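Local coordinates for protein flavodoxin (Aquifex aeolicus, PDB 2ARK) that binds FMN and probably serves as a low-potential electron donor to a number of redox enzymes, at residues W83-A93 / L112-F123. Residues are numbered along the deposited sequence; the frame is centred on the assembly and turned at random.
Sequences WGEIDGKIACA and LTMLMNFGFLVF
Ile-90 and Ala-91 pair in parallel with Leu-121 and Val-122, while helix 112-117 runs back over strand 90-93, the two axes 8.5 Å apart and nearly antiparallel at 164°. Leu-121 is hydrogen-bonded through both its N, to Lys-89 O (2.8 Å), and its O, from Ala-91 N. Phe-123 N to Ala-91 O is a weak bond, and beyond it a water links Ala-93 N and Phe-123 O. Ala-91 points to the helix side, its small CB fitting under Leu-115 CD1 at 3.7 Å, and Ala-93 meets Leu-112 likewise; short side chains let the helix lie close. On the other sheet face Cys-92 sets CB over the Phe-123 ring, with SG oblique to it, and Trp-164 pairs edge-to-face with that same ring. Phe-120 is sandwiched between Lys-89 CB over one face and Phe-118 CB over the other, and Ile-86 CD1 touches its CZ; Lys-89 NZ hydrogen-bonds Ala-53 O. Further out, Trp-83, with CG anti to the backbone N (chi1 -176°), turns the edge of its five-membered ring onto the face of Phe-118, centroids 4.8 Å apart. The same ring sends one N-H in a bent, forked bond to Asn-117, reaching O at 2.9 Å and OD1 at 3.2 Å; Asn-117 ND2 hydrogen-bonds Tyr-137 OH of the second subunit, which holds the amide turned. Replacing Trp-83 by alanine would probably leave both Asn-117 oxygens without this donor and open a gap over the Phe-118 ring. Gly-84, Gly-88 and Gly-119 suit their positive phi angles, and at Gly-119 a side chain would also strike Asp-87, whose OD2 hydrogen-bonds Thr-126 OG1 of the second subunit. A water ties Gly-84 N and Ile-86 N to Asp-87 OD1 and Phe-118 O. Strand 90-97, helix 104-117 and strand 121-128 thus form a classic beta-alpha-beta crossover of the flavodoxin-like fold.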
loop_
_atom_site.group_PDB
_atom_site.type_symbol
_atom_site.label_atom_id
_atom_site.label_comp_id
_atom_site.label_asym_id
_atom_site.label_seq_id
_atom_site.Cartn_x
_atom_site.Cartn_y
_atom_site.Cartn_z
ATOM N N TRP A 83 -8.942 -20.967 -4.553
ATOM C CA TRP A 83 -7.997 -20.011 -5.080
ATOM C C TRP A 83 -7.579 -20.510 -6.450
ATOM O O TRP A 83 -7.171 -21.677 -6.612
ATOM C CB TRP A 83 -6.779 -19.803 -4.157
ATOM C CG TRP A 83 -5.816 -18.721 -4.677
ATOM C CD1 TRP A 83 -5.819 -17.401 -4.355
ATOM C CD2 TRP A 83 -4.759 -18.884 -5.644
ATOM N NE1 TRP A 83 -4.833 -16.730 -5.042
ATOM C CE2 TRP A 83 -4.165 -17.614 -5.835
ATOM C CE3 TRP A 83 -4.257 -19.978 -6.362
ATOM C CZ2 TRP A 83 -3.087 -17.405 -6.699
ATOM C CZ3 TRP A 83 -3.184 -19.766 -7.234
ATOM C CH2 TRP A 83 -2.610 -18.485 -7.387
ATOM N N GLY A 84 -7.711 -19.621 -7.439
ATOM C CA GLY A 84 -7.267 -19.920 -8.785
ATOM C C GLY A 84 -8.419 -20.305 -9.672
ATOM O O GLY A 84 -8.265 -20.325 -10.866
ATOM N N GLU A 85 -9.581 -20.600 -9.097
ATOM C CA GLU A 85 -10.716 -21.018 -9.918
ATOM C C GLU A 85 -11.930 -20.102 -9.741
ATOM O O GLU A 85 -13.036 -20.440 -10.175
ATOM C CB GLU A 85 -11.083 -22.493 -9.668
ATOM C CG GLU A 85 -11.879 -22.704 -8.364
ATOM C CD GLU A 85 -12.363 -24.150 -8.144
ATOM O OE1 GLU A 85 -12.899 -24.764 -9.088
ATOM O OE2 GLU A 85 -12.206 -24.673 -7.014
ATOM N N ILE A 86 -11.737 -18.950 -9.117
ATOM C CA ILE A 86 -12.842 -18.003 -8.966
ATOM C C ILE A 86 -12.499 -16.599 -9.448
ATOM O O ILE A 86 -13.091 -15.646 -8.979
ATOM C CB ILE A 86 -13.441 -17.956 -7.509
ATOM C CG1 ILE A 86 -12.367 -17.634 -6.475
ATOM C CG2 ILE A 86 -14.146 -19.265 -7.175
ATOM C CD1 ILE A 86 -12.888 -17.384 -5.108
ATOM N N ASP A 87 -11.560 -16.486 -10.392
ATOM C CA ASP A 87 -11.135 -15.202 -10.953
ATOM C C ASP A 87 -12.280 -14.445 -11.589
ATOM O O ASP A 87 -13.190 -15.052 -12.144
ATOM C CB ASP A 87 -10.073 -15.411 -12.022
ATOM C CG ASP A 87 -8.793 -16.052 -11.487
ATOM O OD1 ASP A 87 -8.859 -17.160 -10.912
ATOM O OD2 ASP A 87 -7.719 -15.446 -11.673
ATOM N N GLY A 88 -12.230 -13.115 -11.511
ATOM C CA GLY A 88 -13.200 -12.279 -12.219
ATOM C C GLY A 88 -14.491 -11.991 -11.468
ATOM O O GLY A 88 -15.440 -11.467 -12.050
ATOM N N LYS A 89 -14.545 -12.343 -10.184
ATOM C CA LYS A 89 -15.587 -11.806 -9.318
ATOM C C LYS A 89 -15.249 -10.354 -9.124
ATOM O O LYS A 89 -14.088 -9.974 -9.284
ATOM C CB LYS A 89 -15.688 -12.547 -7.979
ATOM C CG LYS A 89 -16.476 -13.821 -8.096
ATOM C CD LYS A 89 -16.462 -14.639 -6.827
ATOM C CE LYS A 89 -16.710 -16.099 -7.182
ATOM N NZ LYS A 89 -18.004 -16.277 -7.880
ATOM N N ILE A 90 -16.268 -9.551 -8.821
ATOM C CA ILE A 90 -16.130 -8.119 -8.614
ATOM C C ILE A 90 -16.252 -7.868 -7.119
ATOM O O ILE A 90 -17.161 -8.412 -6.479
ATOM C CB ILE A 90 -17.209 -7.337 -9.410
ATOM C CG1 ILE A 90 -17.008 -7.573 -10.915
ATOM C CG2 ILE A 90 -17.158 -5.852 -9.090
ATOM C CD1 ILE A 90 -18.142 -7.143 -11.789
ATOM N N ALA A 91 -15.321 -7.085 -6.557
ATOM C CA ALA A 91 -15.256 -6.857 -5.107
ATOM C C ALA A 91 -14.819 -5.446 -4.746
ATOM O O ALA A 91 -14.175 -4.767 -5.539
ATOM C CB ALA A 91 -14.336 -7.870 -4.438
ATOM N N CYS A 92 -15.214 -5.016 -3.545
ATOM C CA CYS A 92 -14.787 -3.760 -2.900
ATOM C C CYS A 92 -14.676 -4.005 -1.383
ATOM O O CYS A 92 -14.900 -5.132 -0.932
ATOM C CB CYS A 92 -15.792 -2.660 -3.192
ATOM S SG CYS A 92 -17.495 -3.089 -2.687
ATOM N N ALA A 93 -14.362 -2.947 -0.624
ATOM C CA ALA A 93 -13.918 -3.029 0.769
ATOM C C ALA A 93 -14.619 -1.965 1.578
ATOM O O ALA A 93 -15.020 -0.941 1.022
ATOM C CB ALA A 93 -12.352 -2.822 0.856
ATOM N N LEU A 112 -8.536 -4.928 -0.307
ATOM C CA LEU A 112 -8.395 -4.934 -1.754
ATOM C C LEU A 112 -7.218 -5.793 -2.255
ATOM O O LEU A 112 -7.326 -6.463 -3.281
ATOM C CB LEU A 112 -8.308 -3.500 -2.309
ATOM C CG LEU A 112 -9.597 -2.670 -2.152
ATOM C CD1 LEU A 112 -9.355 -1.171 -2.464
ATOM C CD2 LEU A 112 -10.779 -3.213 -2.944
ATOM N N THR A 113 -6.107 -5.795 -1.531
ATOM C CA THR A 113 -4.965 -6.569 -1.960
ATOM C C THR A 113 -5.183 -8.051 -1.793
ATOM O O THR A 113 -4.720 -8.856 -2.588
ATOM C CB THR A 113 -3.587 -6.018 -1.425
ATOM O OG1 THR A 113 -2.837 -7.042 -0.745
ATOM C CG2 THR A 113 -3.783 -4.859 -0.554
HETATM N N MSE A 114 -5.938 -8.395 -0.775
HETATM C CA MSE A 114 -6.332 -9.749 -0.520
HETATM C C MSE A 114 -7.300 -10.222 -1.620
HETATM O O MSE A 114 -7.149 -11.313 -2.167
HETATM C CB MSE A 114 -6.986 -9.761 0.852
HETATM C CG MSE A 114 -7.151 -11.083 1.467
HETATM SE SE MSE A 114 -8.068 -10.933 3.217
HETATM C CE MSE A 114 -9.830 -9.931 2.728
ATOM N N LEU A 115 -8.266 -9.380 -1.951
ATOM C CA LEU A 115 -9.219 -9.662 -2.993
ATOM C C LEU A 115 -8.551 -9.779 -4.348
ATOM O O LEU A 115 -8.909 -10.667 -5.136
ATOM C CB LEU A 115 -10.331 -8.599 -3.038
ATOM C CG LEU A 115 -11.205 -8.538 -1.785
ATOM C CD1 LEU A 115 -11.903 -7.179 -1.693
ATOM C CD2 LEU A 115 -12.210 -9.664 -1.689
HETATM N N MSE A 116 -7.583 -8.906 -4.630
HETATM C CA MSE A 116 -6.886 -8.970 -5.907
HETATM C C MSE A 116 -6.129 -10.246 -6.063
HETATM O O MSE A 116 -5.975 -10.766 -7.177
HETATM C CB MSE A 116 -5.957 -7.795 -6.103
HETATM C CG MSE A 116 -6.719 -6.591 -6.541
HETATM SE SE MSE A 116 -5.541 -5.089 -7.007
HETATM C CE MSE A 116 -4.849 -4.624 -5.106
ATOM N N ASN A 117 -5.671 -10.770 -4.939
ATOM C CA ASN A 117 -4.869 -11.968 -4.969
ATOM C C ASN A 117 -5.671 -13.140 -5.519
ATOM O O ASN A 117 -5.110 -14.034 -6.136
ATOM C CB ASN A 117 -4.343 -12.266 -3.570
ATOM C CG ASN A 117 -3.145 -13.154 -3.583
ATOM O OD1 ASN A 117 -3.274 -14.377 -3.608
ATOM N ND2 ASN A 117 -1.955 -12.547 -3.530
ATOM N N PHE A 118 -6.988 -13.107 -5.329
ATOM C CA PHE A 118 -7.867 -14.145 -5.853
ATOM C C PHE A 118 -8.286 -13.894 -7.301
ATOM O O PHE A 118 -9.161 -14.590 -7.815
ATOM C CB PHE A 118 -9.118 -14.281 -4.978
ATOM C CG PHE A 118 -8.925 -15.141 -3.756
ATOM C CD1 PHE A 118 -8.425 -14.596 -2.571
ATOM C CD2 PHE A 118 -9.260 -16.493 -3.789
ATOM C CE1 PHE A 118 -8.260 -15.379 -1.427
ATOM C CE2 PHE A 118 -9.096 -17.306 -2.660
ATOM C CZ PHE A 118 -8.599 -16.731 -1.463
ATOM N N GLY A 119 -7.684 -12.898 -7.943
ATOM C CA GLY A 119 -7.944 -12.611 -9.310
ATOM C C GLY A 119 -9.239 -11.861 -9.529
ATOM O O GLY A 119 -9.737 -11.803 -10.667
ATOM N N PHE A 120 -9.790 -11.291 -8.452
ATOM C CA PHE A 120 -10.994 -10.458 -8.540
ATOM C C PHE A 120 -10.688 -9.104 -9.185
ATOM O O PHE A 120 -9.557 -8.615 -9.143
ATOM C CB PHE A 120 -11.603 -10.217 -7.150
ATOM C CG PHE A 120 -12.037 -11.469 -6.427
ATOM C CD1 PHE A 120 -12.092 -12.706 -7.077
ATOM C CD2 PHE A 120 -12.445 -11.387 -5.102
ATOM C CE1 PHE A 120 -12.528 -13.841 -6.422
ATOM C CE2 PHE A 120 -12.899 -12.507 -4.408
ATOM C CZ PHE A 120 -12.935 -13.754 -5.065
ATOM N N LEU A 121 -11.712 -8.521 -9.798
ATOM C CA LEU A 121 -11.677 -7.144 -10.285
ATOM C C LEU A 121 -12.178 -6.289 -9.117
ATOM O O LEU A 121 -13.326 -6.478 -8.664
ATOM C CB LEU A 121 -12.618 -6.965 -11.477
ATOM C CG LEU A 121 -12.405 -7.386 -12.941
ATOM C CD1 LEU A 121 -11.573 -6.352 -13.661
ATOM C CD2 LEU A 121 -11.812 -8.800 -13.145
ATOM N N VAL A 122 -11.330 -5.378 -8.618
ATOM C CA VAL A 122 -11.673 -4.525 -7.475
ATOM C C VAL A 122 -11.757 -3.036 -7.817
ATOM O O VAL A 122 -11.193 -2.553 -8.798
ATOM C CB VAL A 122 -10.715 -4.765 -6.278
ATOM C CG1 VAL A 122 -10.581 -6.287 -5.987
ATOM C CG2 VAL A 122 -9.335 -4.151 -6.553
ATOM N N PHE A 123 -12.479 -2.303 -6.989
ATOM C CA PHE A 123 -12.771 -0.905 -7.285
ATOM C C PHE A 123 -13.065 -0.139 -5.963
ATOM O O PHE A 123 -13.364 -0.743 -4.918
ATOM C CB PHE A 123 -13.991 -0.824 -8.242
ATOM C CG PHE A 123 -15.272 -1.246 -7.592
ATOM C CD1 PHE A 123 -15.617 -2.597 -7.492
ATOM C CD2 PHE A 123 -16.122 -0.307 -7.014
ATOM C CE1 PHE A 123 -16.819 -2.987 -6.860
ATOM C CE2 PHE A 123 -17.304 -0.703 -6.376
ATOM C CZ PHE A 123 -17.631 -2.036 -6.286
HETATM O O HOH W 1 -9.110 -17.394 -8.276
HETATM O O HOH W 2 -13.542 -0.591 -2.194
#